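Local coordinates for protein bacteriocin (Streptococcus pyogenes, PDB 2FU2) that probably acts as an immunity protein that protects the streptococcus against a bacteriocin, at residues S35-K39 against E40-S44. Numbering follows the deposited sequence.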
ATOM      1  N   SER A  35      -6.229   3.405  -6.989  1.00 35.42           N
ATOM      2  CA  SER A  35      -7.315   3.913  -7.826  1.00 35.87           C
ATOM      3  C   SER A  35      -8.651   3.916  -7.116  1.00 36.21           C
ATOM      4  O   SER A  35      -9.472   4.811  -7.345  1.00 36.00           O
ATOM      5  CB  SER A  35      -7.478   3.116  -9.107  1.00 36.31           C
ATOM      6  OG  SER A  35      -6.192   2.930  -9.684  1.00 41.98           O
ATOM      7  N   GLN A  36      -8.904   2.903  -6.297  1.00 35.89           N
ATOM      8  CA  GLN A  36     -10.165   2.845  -5.597  1.00 36.43           C
ATOM      9  C   GLN A  36     -10.257   3.999  -4.599  1.00 36.18           C
ATOM     10  O   GLN A  36     -11.288   4.642  -4.472  1.00 34.62           O
ATOM     11  CB  GLN A  36     -10.342   1.480  -4.946  1.00 35.03           C
ATOM     12  CG  GLN A  36     -11.582   1.393  -4.054  1.00 37.52           C
ATOM     13  CD  GLN A  36     -11.709   0.033  -3.296  1.00 39.50           C
ATOM     14  OE1 GLN A  36     -12.539  -0.108  -2.359  1.00 41.50           O
ATOM     15  NE2 GLN A  36     -10.888  -0.963  -3.697  1.00 38.95           N
ATOM     16  N   LEU A  37      -9.162   4.241  -3.890  1.00 36.69           N
ATOM     17  CA  LEU A  37      -9.038   5.350  -2.954  1.00 38.03           C
ATOM     18  C   LEU A  37      -9.254   6.666  -3.672  1.00 39.32           C
ATOM     19  O   LEU A  37     -10.115   7.469  -3.309  1.00 39.39           O
ATOM     20  CB  LEU A  37      -7.628   5.397  -2.386  1.00 36.53           C
ATOM     21  CG  LEU A  37      -7.394   5.704  -0.917  1.00 37.34           C
ATOM     22  CD1 LEU A  37      -5.968   6.148  -0.695  1.00 37.49           C
ATOM     23  CD2 LEU A  37      -8.351   6.716  -0.350  1.00 36.00           C
ATOM     24  N   GLU A  38      -8.444   6.909  -4.679  1.00 40.87           N
ATOM     25  CA  GLU A  38      -8.606   8.134  -5.425  1.00 43.83           C
ATOM     26  C   GLU A  38     -10.053   8.355  -5.844  1.00 45.07           C
ATOM     27  O   GLU A  38     -10.587   9.460  -5.699  1.00 45.44           O
ATOM     28  CB  GLU A  38      -7.726   8.103  -6.639  1.00 44.14           C
ATOM     29  CG  GLU A  38      -7.549   9.452  -7.248  1.00 47.95           C
ATOM     30  CD  GLU A  38      -6.356   9.437  -8.152  1.00 53.32           C
ATOM     31  OE1 GLU A  38      -5.943   8.305  -8.533  1.00 54.77           O
ATOM     32  OE2 GLU A  38      -5.834  10.534  -8.467  1.00 55.94           O
ATOM     33  N   LYS A  39     -10.678   7.302  -6.369  1.00 46.04           N
ATOM     34  CA  LYS A  39     -12.025   7.383  -6.910  1.00 47.85           C
ATOM     35  C   LYS A  39     -13.045   7.555  -5.781  1.00 47.67           C
ATOM     36  O   LYS A  39     -13.664   8.595  -5.700  1.00 48.31           O
ATOM     37  CB  LYS A  39     -12.355   6.166  -7.796  1.00 47.56           C
ATOM     38  CG  LYS A  39     -13.877   5.962  -8.079  1.00 50.59           C
ATOM     39  CD  LYS A  39     -14.227   4.465  -8.399  1.00 50.52           C
ATOM     40  CE  LYS A  39     -13.764   3.481  -7.278  1.00 53.00           C
ATOM     41  NZ  LYS A  39     -13.428   2.063  -7.704  1.00 53.35           N
ATOM     42  N   GLU A  40     -13.207   6.556  -4.908  1.00 47.51           N
ATOM     43  CA  GLU A  40     -14.274   6.549  -3.894  1.00 46.80           C
ATOM     44  C   GLU A  40     -13.882   7.200  -2.571  1.00 45.49           C
ATOM     45  O   GLU A  40     -14.754   7.416  -1.730  1.00 45.81           O
ATOM     46  CB  GLU A  40     -14.694   5.111  -3.559  1.00 47.08           C
ATOM     47  CG  GLU A  40     -15.647   4.376  -4.527  1.00 49.51           C
ATOM     48  CD  GLU A  40     -15.749   2.842  -4.233  1.00 49.78           C
ATOM     49  OE1 GLU A  40     -15.232   2.362  -3.187  1.00 51.51           O
ATOM     50  OE2 GLU A  40     -16.365   2.122  -5.056  1.00 52.97           O
ATOM     51  N   GLY A  41     -12.600   7.472  -2.339  1.00 43.17           N
ATOM     52  CA  GLY A  41     -12.174   7.791  -0.970  1.00 41.76           C
ATOM     53  C   GLY A  41     -11.887   6.583  -0.057  1.00 40.43           C
ATOM     54  O   GLY A  41     -11.935   5.445  -0.483  1.00 39.95           O
HETATM   55  N   MSE A  42     -11.577   6.843   1.211  1.00 39.72           N
HETATM   56  CA  MSE A  42     -11.101   5.818   2.160  1.00 39.23           C
HETATM   57  C   MSE A  42     -12.246   5.085   2.786  1.00 38.41           C
HETATM   58  O   MSE A  42     -13.349   5.609   2.930  1.00 38.83           O
HETATM   59  CB  MSE A  42     -10.283   6.492   3.274  1.00 39.80           C
HETATM   60  CG  MSE A  42      -9.489   5.594   4.127  1.00 41.69           C
HETATM   61 SE   MSE A  42      -8.108   4.547   3.139  1.00 52.14          SE
HETATM   62  CE  MSE A  42      -8.601   3.122   3.776  1.00 38.31           C
ATOM     63  N   SER A  43     -11.990   3.880   3.229  1.00 37.92           N
ATOM     64  CA  SER A  43     -13.012   3.142   3.941  1.00 37.49           C
ATOM     65  C   SER A  43     -12.310   2.109   4.789  1.00 36.66           C
ATOM     66  O   SER A  43     -11.159   1.785   4.537  1.00 36.75           O
ATOM     67  CB  SER A  43     -13.982   2.477   2.948  1.00 37.41           C
ATOM     68  OG  SER A  43     -13.261   1.630   2.075  1.00 37.21           O
ATOM     69  N   SER A  44     -13.009   1.669   5.822  1.00 36.16           N
ATOM     70  CA  SER A  44     -12.712   0.531   6.664  1.00 36.63           C
ATOM     71  C   SER A  44     -12.266  -0.652   5.825  1.00 37.36           C
ATOM     72  O   SER A  44     -11.174  -1.205   6.036  1.00 38.13           O
ATOM     73  CB  SER A  44     -14.018   0.143   7.349  1.00 36.60           C
ATOM     74  OG  SER A  44     -13.818  -0.623   8.511  1.00 38.10           O
TER
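The carboxylate of E40 takes both of its neighbours along the helix on one face. At one end of this face the methylene CG of Q36 lies over OE1, 3.9 Å from it; at the other, the tip of K39 stands over OE2. The Q36 amide is turned almost perpendicular to the carboxylate (78°), and its OE1 comes 3.7 Å from OE1 of E40, two acceptors that draw near without a bond. K39 and E40 run side by side in the same direction, and a bend at chi3 (55°) in the otherwise extended lysine chain brings CE within 3.5 Å of CG of E40. NZ of K39 then approaches OE2 of E40 from above the carboxylate plane at 4.0 Å, a long salt bridge on the exposed surface.

A third flat group, the G41–M42 peptide, has the L37 methyl CD2 almost directly over one face, 3.6 Å from C of G41. Selenomethionine M42 bends at chi2 (61°), bringing SE to 4.1 Å from the same methyl. These contacts lie at the C-terminal end of helix 24-40 and its short link to helix 44-60 in the antiparallel helical bundle of the enterocin A immunity family. Helical hydrogen bonding persists to the turn: N of E40 donates to O of Q36, and N of G41 reaches O of L37 at 2.7 Å, although less straight. G41, with positive phi, then takes the backbone out of the helix. L37 also packs on I7, L8 and L11 of helix 4-15 and on L46, while E4 accepts the backbone N-H of M42 and S43 N-caps helix 44-60 through its OG bond to N of L46.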